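Local atomic coordinates of manganese lipoxygenase (Gaeumannomyces graminis, PDB entry 5FX8), a protein that oxygenates linoleic and alpha-linolenic acids at a catalytic manganese centre to 11S- and 13R-hydroperoxy fatty acids, converting the 11S intermediate into the 13R end product. Residues G372-D377 against F395-D400; H402-A407 against T605-A610; H301-R306 against A441-P446; R450-A455 against V464-H469. All blocks are in the same frame, centred on the assembly; numbering follows the deposited sequence.

In the fold
Contacts 1 and 2 both use helix 396-420, their centres 11 Å apart, and they touch where Asp400 CB meets Leu607 CD1 at 3.7 Å. Contact 2 is buried and wholly apolar; contact 1 is only partly buried and adds a tyrosine-glutamate hydrogen bond beside the zonadhesin chain. Contacts 3 and 4, both buried, lie farther from the chain centre and join the successive helices 434-444 and 460-481 to their surroundings. Their chemistry differs: contact 3 carries a salt bridge over close alanine packing, whereas contact 4 is apolar. Contact 1 also reaches contact 4 through Tyr373 and His469, while contacts 2 and 3 remain about 18 Å apart at their nearest atoms.

Contact 1: G372-D377 against F395-D400; sequences GYLEKD and FPFYED
Leu374 reaches from helix 374-380 toward the start of helix 396-420 and divides its two methyls between two aromatic rings. With CG anti to the backbone N (chi1 -175°), the branch extends across the gap: CD1 lies 3.8 Å from CE2 of Phe397, oblique to that ring, while CD2 lies 3.9 Å from CD1 of Tyr398, near the ring plane and therefore at its edge. The Tyr398 side chain is likewise swung opposite its own backbone nitrogen (chi1 -177°), which carries the hydroxyl out past Leu374 to the glutamate that follows it. There Tyr398 OH donates to Glu375 OE2 at 2.8 Å, reaching the oxygen from above the carboxylate plane, 47° out of it; the extended glutamate chain brings the acid that far. Within the same segment, Tyr398 CB lies 3.4 Å above one face of the Phe395 ring, toward the rim. Leu235 of the zonadhesin chain gives its backbone N as a second partner for Tyr398 OH, so the polar end of the contact abuts the other protein. Inward, Phe397 meets Tyr174 edge-to-face and packs on Trp472 and Val480 of helix 460-481, while Leu374 continues onto Ala401 and Ile405 of helix 396-420.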
loop_
_atom_site.group_PDB
_atom_site.type_symbol
_atom_site.label_atom_id
_atom_site.label_comp_id
_atom_site.label_asym_id
_atom_site.label_seq_id
_atom_site.Cartn_x
_atom_site.Cartn_y
_atom_site.Cartn_z
ATOM N N GLY A 372 -6.745 1.661 20.597
ATOM C CA GLY A 372 -6.670 2.152 19.254
ATOM C C GLY A 372 -7.980 2.353 18.553
ATOM O O GLY A 372 -7.963 2.779 17.402
ATOM N N TYR A 373 -9.121 2.053 19.174
ATOM C CA TYR A 373 -10.390 2.330 18.521
ATOM C C TYR A 373 -10.429 3.805 18.203
ATOM O O TYR A 373 -9.878 4.606 18.946
ATOM C CB TYR A 373 -11.553 1.961 19.421
ATOM C CG TYR A 373 -11.777 0.501 19.687
ATOM C CD1 TYR A 373 -11.054 -0.469 19.029
ATOM C CD2 TYR A 373 -12.723 0.096 20.611
ATOM C CE1 TYR A 373 -11.273 -1.799 19.277
ATOM C CE2 TYR A 373 -12.948 -1.241 20.861
ATOM C CZ TYR A 373 -12.217 -2.180 20.189
ATOM O OH TYR A 373 -12.424 -3.509 20.422
ATOM N N LEU A 374 -11.059 4.165 17.089
ATOM C CA LEU A 374 -10.960 5.528 16.567
ATOM C C LEU A 374 -11.259 6.590 17.618
ATOM O O LEU A 374 -10.420 7.440 17.920
ATOM C CB LEU A 374 -11.910 5.709 15.397
ATOM C CG LEU A 374 -11.756 7.074 14.736
ATOM C CD1 LEU A 374 -10.499 7.093 13.920
ATOM C CD2 LEU A 374 -12.958 7.375 13.899
ATOM N N GLU A 375 -12.467 6.587 18.156
ATOM C CA GLU A 375 -12.840 7.654 19.067
ATOM C C GLU A 375 -12.148 7.518 20.407
ATOM O O GLU A 375 -11.839 8.525 21.040
ATOM C CB GLU A 375 -14.347 7.697 19.236
ATOM C CG GLU A 375 -15.046 8.109 17.973
ATOM C CD GLU A 375 -16.461 8.559 18.201
ATOM O OE1 GLU A 375 -17.015 8.274 19.290
ATOM O OE2 GLU A 375 -17.015 9.218 17.289
ATOM N N LYS A 376 -11.884 6.302 20.855
ATOM C CA LYS A 376 -11.155 6.153 22.100
ATOM C C LYS A 376 -9.759 6.765 21.988
ATOM O O LYS A 376 -9.317 7.495 22.883
ATOM C CB LYS A 376 -11.119 4.675 22.466
ATOM C CG LYS A 376 -10.338 4.360 23.691
ATOM C CD LYS A 376 -10.853 5.099 24.917
ATOM C CE LYS A 376 -9.940 4.893 26.140
ATOM N NZ LYS A 376 -10.499 5.495 27.395
ATOM N N ASP A 377 -9.072 6.522 20.870
ATOM C CA ASP A 377 -7.769 7.124 20.638
ATOM C C ASP A 377 -7.858 8.640 20.565
ATOM O O ASP A 377 -7.128 9.353 21.265
ATOM C CB ASP A 377 -7.179 6.565 19.358
ATOM C CG ASP A 377 -5.918 7.259 18.959
ATOM O OD1 ASP A 377 -5.036 7.429 19.822
ATOM O OD2 ASP A 377 -5.788 7.645 17.786
ATOM N N PHE A 395 -11.216 18.370 10.819
ATOM C CA PHE A 395 -10.414 17.192 11.138
ATOM C C PHE A 395 -10.680 16.191 10.023
ATOM O O PHE A 395 -11.488 15.267 10.168
ATOM C CB PHE A 395 -10.776 16.651 12.520
ATOM C CG PHE A 395 -9.787 15.677 13.093
ATOM C CD1 PHE A 395 -8.791 15.119 12.318
ATOM C CD2 PHE A 395 -9.884 15.299 14.412
ATOM C CE1 PHE A 395 -7.932 14.231 12.841
ATOM C CE2 PHE A 395 -9.009 14.407 14.946
ATOM C CZ PHE A 395 -8.038 13.869 14.170
ATOM N N PRO A 396 -10.039 16.374 8.866
ATOM C CA PRO A 396 -10.413 15.568 7.697
ATOM C C PRO A 396 -10.206 14.083 7.891
ATOM O O PRO A 396 -11.022 13.289 7.415
ATOM C CB PRO A 396 -9.517 16.140 6.596
ATOM C CG PRO A 396 -9.256 17.468 7.008
ATOM C CD PRO A 396 -9.143 17.469 8.487
ATOM N N PHE A 397 -9.162 13.681 8.606
ATOM C CA PHE A 397 -9.011 12.264 8.888
ATOM C C PHE A 397 -10.188 11.734 9.686
ATOM O O PHE A 397 -10.710 10.674 9.381
ATOM C CB PHE A 397 -7.709 12.005 9.622
ATOM C CG PHE A 397 -7.662 10.694 10.294
ATOM C CD1 PHE A 397 -7.323 9.557 9.595
ATOM C CD2 PHE A 397 -7.959 10.584 11.623
ATOM C CE1 PHE A 397 -7.278 8.366 10.215
ATOM C CE2 PHE A 397 -7.919 9.385 12.236
ATOM C CZ PHE A 397 -7.577 8.278 11.533
ATOM N N TYR A 398 -10.613 12.454 10.714
ATOM C CA TYR A 398 -11.730 12.004 11.522
ATOM C C TYR A 398 -13.010 11.915 10.699
ATOM O O TYR A 398 -13.809 11.002 10.888
ATOM C CB TYR A 398 -11.893 12.948 12.706
ATOM C CG TYR A 398 -12.955 12.594 13.684
ATOM C CD1 TYR A 398 -13.302 11.279 13.914
ATOM C CD2 TYR A 398 -13.619 13.580 14.381
ATOM C CE1 TYR A 398 -14.252 10.965 14.798
ATOM C CE2 TYR A 398 -14.578 13.272 15.264
ATOM C CZ TYR A 398 -14.894 11.966 15.472
ATOM O OH TYR A 398 -15.871 11.637 16.361
ATOM N N GLU A 399 -13.226 12.836 9.769
ATOM C CA GLU A 399 -14.487 12.822 9.040
ATOM C C GLU A 399 -14.517 11.692 8.023
ATOM O O GLU A 399 -15.482 10.920 7.956
ATOM C CB GLU A 399 -14.711 14.183 8.374
ATOM C CG GLU A 399 -14.833 15.359 9.355
ATOM C CD GLU A 399 -14.192 16.677 8.862
ATOM O OE1 GLU A 399 -13.920 16.841 7.648
ATOM O OE2 GLU A 399 -13.975 17.578 9.704
ATOM N N ASP A 400 -13.453 11.571 7.232
ATOM C CA ASP A 400 -13.340 10.437 6.322
ATOM C C ASP A 400 -13.359 9.107 7.067
ATOM O O ASP A 400 -14.039 8.168 6.644
ATOM C CB ASP A 400 -12.081 10.587 5.476
ATOM C CG ASP A 400 -12.280 11.564 4.356
ATOM O OD1 ASP A 400 -13.440 11.954 4.194
ATOM O OD2 ASP A 400 -11.337 11.943 3.628
#

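Contact 2: H402-A407 against T605-A610; sequences HRLIGA and TALNPA
Leu404, on helix 396-420, packs against Leu607 and Pro609 in the loop after helix 566-587, an apolar helix-to-loop contact within the largely helical lipoxygenase fold. The loop opens with a type I beta turn from Thr605 to Asn608, closed by the bond from Asn608 N to Thr605 O at 3.2 Å. Within it, Ala606 turns to Ser485 and Phe489 of helix 485-490. Leu607, still in the turn, points at the helix, and its CD2 meets Leu404 CD2 at 4.1 Å, the two branches running obliquely to one another. The same leucine touches Trp472 and Val480 of helix 460-481, and its side chain is about 9 Å from that of the manganese ligand His478, so the contact lies near the metal site without supplying a ligand. Asn608 turns from the helix instead, toward Ser583 and Ile586. Pro609 comes back: its CB is 4.2 Å from Leu404 CD1, so the two methyls of Leu404, on a side chain that leaves the helix trans to its main-chain nitrogen (chi1 178°), are shared between the two loop residues. Ala610 N then completes an Asx turn, bonding Asn608 OD1 at 2.8 Å from 36° above the carbonyl plane.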
loop_
_atom_site.group_PDB
_atom_site.type_symbol
_atom_site.label_atom_id
_atom_site.label_comp_id
_atom_site.label_asym_id
_atom_site.label_seq_id
_atom_site.Cartn_x
_atom_site.Cartn_y
_atom_site.Cartn_z
ATOM N N HIS A 402 -14.723 8.505 10.018
ATOM C CA HIS A 402 -16.049 8.283 10.547
ATOM C C HIS A 402 -16.974 7.727 9.479
ATOM O O HIS A 402 -17.734 6.791 9.742
ATOM C CB HIS A 402 -16.588 9.577 11.125
ATOM C CG HIS A 402 -18.028 9.496 11.489
ATOM N ND1 HIS A 402 -18.461 8.942 12.676
ATOM C CD2 HIS A 402 -19.139 9.862 10.809
ATOM C CE1 HIS A 402 -19.780 8.981 12.712
ATOM N NE2 HIS A 402 -20.215 9.528 11.591
ATOM N N ARG A 403 -16.904 8.254 8.257
ATOM C CA ARG A 403 -17.747 7.693 7.206
ATOM C C ARG A 403 -17.386 6.238 6.928
ATOM O O ARG A 403 -18.248 5.347 6.983
ATOM C CB ARG A 403 -17.661 8.522 5.932
ATOM C CG ARG A 403 -18.132 9.905 6.109
ATOM C CD ARG A 403 -17.990 10.697 4.827
ATOM N NE ARG A 403 -18.052 12.141 5.070
ATOM C CZ ARG A 403 -19.167 12.870 5.096
ATOM N NH1 ARG A 403 -20.342 12.314 4.897
ATOM N NH2 ARG A 403 -19.097 14.166 5.320
ATOM N N LEU A 404 -16.110 5.973 6.631
ATOM C CA LEU A 404 -15.726 4.622 6.234
ATOM C C LEU A 404 -16.003 3.616 7.348
ATOM O O LEU A 404 -16.571 2.544 7.108
ATOM C CB LEU A 404 -14.263 4.591 5.826
ATOM C CG LEU A 404 -13.728 3.213 5.423
ATOM C CD1 LEU A 404 -14.437 2.609 4.185
ATOM C CD2 LEU A 404 -12.224 3.290 5.231
ATOM N N ILE A 405 -15.613 3.950 8.579
ATOM C CA ILE A 405 -15.878 3.063 9.702
ATOM C C ILE A 405 -17.366 2.836 9.859
ATOM O O ILE A 405 -17.787 1.735 10.219
ATOM C CB ILE A 405 -15.256 3.612 10.985
ATOM C CG1 ILE A 405 -13.739 3.493 10.915
ATOM C CG2 ILE A 405 -15.723 2.852 12.163
ATOM C CD1 ILE A 405 -12.970 4.045 12.126
ATOM N N GLY A 406 -18.191 3.846 9.568
ATOM C CA GLY A 406 -19.629 3.626 9.570
ATOM C C GLY A 406 -20.057 2.539 8.604
ATOM O O GLY A 406 -20.869 1.680 8.937
ATOM N N ALA A 407 -19.513 2.554 7.396
ATOM C CA ALA A 407 -19.873 1.518 6.443
ATOM C C ALA A 407 -19.403 0.145 6.919
ATOM O O ALA A 407 -20.124 -0.857 6.806
ATOM C CB ALA A 407 -19.287 1.859 5.080
ATOM N N THR A 605 -6.871 12.219 -0.047
ATOM C CA THR A 605 -7.742 11.150 -0.510
ATOM C C THR A 605 -7.297 9.789 -0.020
ATOM O O THR A 605 -7.575 8.783 -0.666
ATOM C CB THR A 605 -7.791 11.089 -2.029
ATOM O OG1 THR A 605 -6.477 10.831 -2.523
ATOM C CG2 THR A 605 -8.305 12.372 -2.615
ATOM N N ALA A 606 -6.584 9.741 1.100
ATOM C CA ALA A 606 -5.884 8.535 1.508
ATOM C C ALA A 606 -6.824 7.454 1.973
ATOM O O ALA A 606 -6.399 6.305 2.141
ATOM C CB ALA A 606 -4.933 8.837 2.638
ATOM N N LEU A 607 -8.072 7.800 2.235
ATOM C CA LEU A 607 -9.027 6.855 2.754
ATOM C C LEU A 607 -10.060 6.477 1.726
ATOM O O LEU A 607 -11.083 5.898 2.087
ATOM C CB LEU A 607 -9.689 7.433 3.993
ATOM C CG LEU A 607 -8.923 7.185 5.267
ATOM C CD1 LEU A 607 -9.600 7.955 6.317
ATOM C CD2 LEU A 607 -8.952 5.698 5.547
ATOM N N ASN A 608 -9.827 6.812 0.459
ATOM C CA ASN A 608 -10.671 6.423 -0.662
ATOM C C ASN A 608 -10.763 4.908 -0.728
ATOM O O ASN A 608 -9.759 4.247 -1.011
ATOM C CB ASN A 608 -10.115 6.979 -1.973
ATOM C CG ASN A 608 -11.070 6.796 -3.156
ATOM O OD1 ASN A 608 -11.938 5.931 -3.150
ATOM N ND2 ASN A 608 -10.915 7.630 -4.161
ATOM N N PRO A 609 -11.945 4.323 -0.492
ATOM C CA PRO A 609 -12.063 2.863 -0.533
ATOM C C PRO A 609 -11.986 2.289 -1.925
ATOM O O PRO A 609 -11.839 1.086 -2.060
ATOM C CB PRO A 609 -13.427 2.606 0.101
ATOM C CG PRO A 609 -14.170 3.812 -0.109
ATOM C CD PRO A 609 -13.231 4.950 -0.162
ATOM N N ALA A 610 -12.079 3.096 -2.965
ATOM C CA ALA A 610 -11.937 2.570 -4.308
ATOM C C ALA A 610 -10.492 2.426 -4.718
ATOM O O ALA A 610 -10.213 1.772 -5.723
ATOM C CB ALA A 610 -12.644 3.460 -5.312
#

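Contact 3: H301-R306 against A441-P446; sequences HEAAFR and AEANGP
Ala303 and Ala443 bring the two helices close, their CA atoms 5.3 Å apart, and this small-residue side is the tight half of the contact. Ala303 CB rests 3.9 Å from Ala443 CA and also lies 3.8 Å from Glu442 CG, so one methyl rests against both the backbone and the aliphatic stem of the next residue back. Trp439, one turn earlier on the same helix, is also touched by Ala303 and Ala304. The arrangement joins the C-terminal end of the long helix 268-305, which carries the manganese ligands His290 and His294 farther back, to the last turn of helix 434-444 in the helical lipoxygenase domain. The polar half, buried as well, is spaced more widely and takes in a water. Arg306, just beyond its helix, and Glu442 both have bent chains, and NE and OE2 meet in a salt bridge of 2.9 Å. The oxygen lies near the guanidinium plane, but NE approaches from 42° above the carboxylate plane, and the two groups are turned 37° apart. Water 1 spans the same pair, donating to Glu442 OE2 at 2.7 Å and accepting weakly from Arg306 NH2. Tyr72 OH also bonds that oxygen, Arg67 takes Glu442 OE1 in a second salt bridge, and Arg306 NH1 reaches Phe70 O.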
loop_
_atom_site.group_PDB
_atom_site.type_symbol
_atom_site.label_atom_id
_atom_site.label_comp_id
_atom_site.label_asym_id
_atom_site.label_seq_id
_atom_site.Cartn_x
_atom_site.Cartn_y
_atom_site.Cartn_z
ATOM N N HIS A 301 -5.201 -12.265 14.763
ATOM C CA HIS A 301 -5.472 -13.366 13.869
ATOM C C HIS A 301 -4.762 -14.648 14.301
ATOM O O HIS A 301 -5.275 -15.730 14.042
ATOM C CB HIS A 301 -5.083 -12.970 12.459
ATOM C CG HIS A 301 -5.229 -14.067 11.464
ATOM N ND1 HIS A 301 -4.287 -15.061 11.308
ATOM C CD2 HIS A 301 -6.196 -14.323 10.561
ATOM C CE1 HIS A 301 -4.669 -15.885 10.353
ATOM N NE2 HIS A 301 -5.831 -15.466 9.892
ATOM N N GLU A 302 -3.595 -14.576 14.934
ATOM C CA GLU A 302 -2.937 -15.795 15.397
ATOM C C GLU A 302 -3.774 -16.477 16.459
ATOM O O GLU A 302 -4.017 -17.699 16.420
ATOM C CB GLU A 302 -1.558 -15.476 15.979
ATOM C CG GLU A 302 -0.532 -15.155 14.972
ATOM C CD GLU A 302 0.775 -14.702 15.558
ATOM O OE1 GLU A 302 1.436 -15.441 16.317
ATOM O OE2 GLU A 302 1.158 -13.581 15.234
ATOM N N ALA A 303 -4.188 -15.688 17.447
ATOM C CA ALA A 303 -5.003 -16.224 18.510
ATOM C C ALA A 303 -6.288 -16.826 17.942
ATOM O O ALA A 303 -6.693 -17.921 18.350
ATOM C CB ALA A 303 -5.253 -15.123 19.538
ATOM N N ALA A 304 -6.895 -16.170 16.937
ATOM C CA ALA A 304 -8.099 -16.729 16.322
ATOM C C ALA A 304 -7.809 -18.036 15.594
ATOM O O ALA A 304 -8.566 -19.000 15.721
ATOM C CB ALA A 304 -8.747 -15.728 15.364
ATOM N N PHE A 305 -6.742 -18.082 14.803
ATOM C CA PHE A 305 -6.455 -19.293 14.037
ATOM C C PHE A 305 -6.215 -20.489 14.950
ATOM O O PHE A 305 -6.587 -21.610 14.613
ATOM C CB PHE A 305 -5.250 -19.050 13.133
ATOM C CG PHE A 305 -5.054 -20.079 12.069
ATOM C CD1 PHE A 305 -5.857 -20.105 10.952
ATOM C CD2 PHE A 305 -4.018 -20.991 12.161
ATOM C CE1 PHE A 305 -5.647 -21.035 9.976
ATOM C CE2 PHE A 305 -3.796 -21.918 11.183
ATOM C CZ PHE A 305 -4.595 -21.947 10.095
ATOM N N ARG A 306 -5.635 -20.258 16.113
ATOM C CA ARG A 306 -5.444 -21.306 17.105
ATOM C C ARG A 306 -6.713 -21.741 17.850
ATOM O O ARG A 306 -6.617 -22.643 18.684
ATOM C CB ARG A 306 -4.398 -20.846 18.123
ATOM C CG ARG A 306 -3.022 -20.709 17.512
ATOM C CD ARG A 306 -2.013 -20.390 18.537
ATOM N NE ARG A 306 -2.216 -21.188 19.732
ATOM C CZ ARG A 306 -1.676 -22.380 19.945
ATOM N NH1 ARG A 306 -0.876 -22.932 19.043
ATOM N NH2 ARG A 306 -1.938 -23.014 21.070
ATOM N N ALA A 441 -10.192 -15.828 25.282
ATOM C CA ALA A 441 -9.292 -16.278 26.335
ATOM C C ALA A 441 -7.856 -16.432 25.818
ATOM O O ALA A 441 -6.894 -16.064 26.494
ATOM C CB ALA A 441 -9.832 -17.583 26.913
ATOM N N GLU A 442 -7.706 -16.968 24.617
ATOM C CA GLU A 442 -6.408 -17.159 23.988
ATOM C C GLU A 442 -5.732 -15.826 23.718
ATOM O O GLU A 442 -4.515 -15.688 23.887
ATOM C CB GLU A 442 -6.600 -17.945 22.690
ATOM C CG GLU A 442 -5.388 -18.161 21.824
ATOM C CD GLU A 442 -4.649 -19.452 22.129
ATOM O OE1 GLU A 442 -5.259 -20.356 22.741
ATOM O OE2 GLU A 442 -3.460 -19.575 21.730
ATOM N N ALA A 443 -6.505 -14.843 23.258
ATOM C CA ALA A 443 -5.950 -13.525 23.023
ATOM C C ALA A 443 -5.446 -12.944 24.317
ATOM O O ALA A 443 -4.322 -12.447 24.392
ATOM C CB ALA A 443 -6.992 -12.608 22.405
ATOM N N ASN A 444 -6.268 -13.012 25.357
ATOM C CA ASN A 444 -5.895 -12.381 26.604
ATOM C C ASN A 444 -4.775 -13.117 27.314
ATOM O O ASN A 444 -4.091 -12.508 28.137
ATOM C CB ASN A 444 -7.107 -12.268 27.503
ATOM C CG ASN A 444 -8.014 -11.161 27.091
ATOM O OD1 ASN A 444 -7.661 -9.984 27.210
ATOM N ND2 ASN A 444 -9.195 -11.513 26.615
ATOM N N GLY A 445 -4.557 -14.389 27.001
ATOM C CA GLY A 445 -3.617 -15.196 27.731
ATOM C C GLY A 445 -2.343 -15.506 26.982
ATOM O O GLY A 445 -1.388 -14.739 27.011
ATOM N N PRO A 446 -2.300 -16.655 26.312
ATOM C CA PRO A 446 -1.048 -17.087 25.673
ATOM C C PRO A 446 -0.560 -16.155 24.586
ATOM O O PRO A 446 0.645 -15.910 24.495
ATOM C CB PRO A 446 -1.398 -18.455 25.083
ATOM C CG PRO A 446 -2.601 -18.866 25.730
ATOM C CD PRO A 446 -3.339 -17.682 26.244
HETATM O O HOH W 1 -2.017 -21.246 23.248
#

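Contact 4: R450-A455 against V464-H469; sequences RDFPAA and VDVLTH
Val466 carries the helix side of this contact, meeting Phe452 and Pro453 from the loop that links helix 434-444 to helix 460-481. The interaction between the two segments is apolar. Val466 CG2 is 3.8 Å from Pro453 CG, the nearest approach, and CG1 is 4.2 Å from Phe452 CZ; CG2 lies equally far from that same ring atom, so the far end of the phenyl group meets both methyls. The approach is oblique to the ring, and the two side chains cross at about a right angle. Phe452 has a CB that does not face the helix, yet the ring extends far enough for CZ to reach the valine. The next residue packs on the ring: Pro453 CD lies 3.2 Å above one face of Phe452, toward the rim.

Aromatic and other apolar neighbours continue the cluster. Phe369 meets Phe452 edge-to-face and also packs on Val466, while Ile440 and Ala443 of helix 434-444 touch Phe452, and Trp439 touches Val466.

Polar interactions belong to the margins. His469 N bonds Asp465 O at 2.9 Å within the helix, Asp465 OD1 pairs with Arg409 of helix 396-420, and Pro453 O is bonded by Asn444 ND2. With Phe452 and Pro453 packed on Val466, the connection lies back against the helix it leads into. That helix, 460-481, bears the manganese ligand His478 farther along, so the arrangement is a loop packed against a metal-binding helix of the lipoxygenase fold.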
loop_
_atom_site.group_PDB
_atom_site.type_symbol
_atom_site.label_atom_id
_atom_site.label_comp_id
_atom_site.label_asym_id
_atom_site.label_seq_id
_atom_site.Cartn_x
_atom_site.Cartn_y
_atom_site.Cartn_z
ATOM N N ARG A 450 -2.513 -7.043 24.105
ATOM C CA ARG A 450 -2.818 -5.929 24.996
ATOM C C ARG A 450 -4.176 -5.307 24.712
ATOM O O ARG A 450 -4.514 -5.026 23.562
ATOM C CB ARG A 450 -1.771 -4.822 24.870
ATOM C CG ARG A 450 -0.675 -4.919 25.863
ATOM C CD ARG A 450 0.211 -3.721 25.847
ATOM N NE ARG A 450 1.571 -4.129 26.168
ATOM C CZ ARG A 450 2.628 -3.438 25.805
ATOM N NH1 ARG A 450 2.459 -2.325 25.116
ATOM N NH2 ARG A 450 3.846 -3.857 26.115
ATOM N N ASP A 451 -4.914 -5.026 25.790
ATOM C CA ASP A 451 -6.134 -4.228 25.745
ATOM C C ASP A 451 -7.161 -4.833 24.784
ATOM O O ASP A 451 -7.745 -4.159 23.932
ATOM C CB ASP A 451 -5.813 -2.777 25.387
ATOM C CG ASP A 451 -6.798 -1.809 25.979
ATOM O OD1 ASP A 451 -7.812 -2.256 26.572
ATOM O OD2 ASP A 451 -6.568 -0.600 25.829
ATOM N N PHE A 452 -7.341 -6.004 24.906
ATOM C CA PHE A 452 -8.336 -6.760 24.206
ATOM C C PHE A 452 -9.515 -6.997 25.127
ATOM O O PHE A 452 -9.334 -7.157 26.335
ATOM C CB PHE A 452 -7.754 -8.101 23.752
ATOM C CG PHE A 452 -8.447 -8.699 22.574
ATOM C CD1 PHE A 452 -8.398 -8.081 21.351
ATOM C CD2 PHE A 452 -9.135 -9.891 22.687
ATOM C CE1 PHE A 452 -9.028 -8.632 20.274
ATOM C CE2 PHE A 452 -9.764 -10.455 21.600
ATOM C CZ PHE A 452 -9.714 -9.825 20.398
ATOM N N PRO A 453 -10.731 -7.013 24.597
ATOM C CA PRO A 453 -11.902 -7.243 25.452
ATOM C C PRO A 453 -11.751 -8.513 26.270
ATOM O O PRO A 453 -11.397 -9.566 25.759
ATOM C CB PRO A 453 -13.052 -7.346 24.452
ATOM C CG PRO A 453 -12.406 -7.635 23.165
ATOM C CD PRO A 453 -11.099 -6.955 23.179
ATOM N N ALA A 454 -11.990 -8.392 27.557
ATOM C CA ALA A 454 -11.802 -9.497 28.476
ATOM C C ALA A 454 -12.795 -10.618 28.206
ATOM O O ALA A 454 -13.890 -10.397 27.693
ATOM C CB ALA A 454 -11.971 -9.006 29.898
ATOM N N ALA A 455 -12.408 -11.833 28.571
ATOM C CA ALA A 455 -13.319 -12.960 28.448
ATOM C C ALA A 455 -14.023 -13.038 29.751
ATOM O O ALA A 455 -13.454 -12.635 30.748
ATOM C CB ALA A 455 -12.600 -14.210 28.178
ATOM N N VAL A 464 -18.610 -7.003 17.440
ATOM C CA VAL A 464 -18.704 -6.069 16.324
ATOM C C VAL A 464 -17.594 -5.027 16.404
ATOM O O VAL A 464 -17.057 -4.597 15.377
ATOM C CB VAL A 464 -20.106 -5.425 16.280
ATOM C CG1 VAL A 464 -20.169 -4.298 15.305
ATOM C CG2 VAL A 464 -21.123 -6.433 15.898
ATOM N N ASP A 465 -17.232 -4.602 17.618
ATOM C CA ASP A 465 -16.111 -3.679 17.774
ATOM C C ASP A 465 -14.812 -4.293 17.293
ATOM O O ASP A 465 -14.048 -3.658 16.572
ATOM C CB ASP A 465 -15.951 -3.272 19.222
ATOM C CG ASP A 465 -17.005 -2.321 19.680
ATOM O OD1 ASP A 465 -17.754 -1.774 18.830
ATOM O OD2 ASP A 465 -17.072 -2.134 20.915
ATOM N N VAL A 466 -14.548 -5.524 17.703
ATOM C CA VAL A 466 -13.333 -6.216 17.296
ATOM C C VAL A 466 -13.245 -6.324 15.777
ATOM O O VAL A 466 -12.245 -5.923 15.165
ATOM C CB VAL A 466 -13.272 -7.593 17.979
ATOM C CG1 VAL A 466 -12.215 -8.479 17.352
ATOM C CG2 VAL A 466 -12.992 -7.403 19.422
ATOM N N LEU A 467 -14.294 -6.847 15.144
ATOM C CA LEU A 467 -14.276 -7.042 13.699
ATOM C C LEU A 467 -14.230 -5.716 12.940
ATOM O O LEU A 467 -13.557 -5.606 11.905
ATOM C CB LEU A 467 -15.482 -7.873 13.282
ATOM C CG LEU A 467 -15.638 -9.217 13.987
ATOM C CD1 LEU A 467 -16.805 -10.015 13.457
ATOM C CD2 LEU A 467 -14.356 -10.030 13.874
ATOM N N THR A 468 -14.913 -4.693 13.448
ATOM C CA THR A 468 -14.825 -3.374 12.841
ATOM C C THR A 468 -13.415 -2.812 12.932
ATOM O O THR A 468 -12.891 -2.260 11.961
ATOM C CB THR A 468 -15.813 -2.439 13.507
ATOM O OG1 THR A 468 -17.077 -3.075 13.516
ATOM C CG2 THR A 468 -15.944 -1.184 12.731
ATOM N N HIS A 469 -12.788 -2.945 14.084
ATOM C CA HIS A 469 -11.464 -2.389 14.245
ATOM C C HIS A 469 -10.446 -3.127 13.384
ATOM O O HIS A 469 -9.519 -2.509 12.853
ATOM C CB HIS A 469 -11.089 -2.423 15.716
ATOM C CG HIS A 469 -9.847 -1.676 16.019
ATOM N ND1 HIS A 469 -9.703 -0.339 15.745
ATOM C CD2 HIS A 469 -8.674 -2.084 16.542
ATOM C CE1 HIS A 469 -8.494 0.050 16.097
ATOM N NE2 HIS A 469 -7.850 -0.991 16.586
#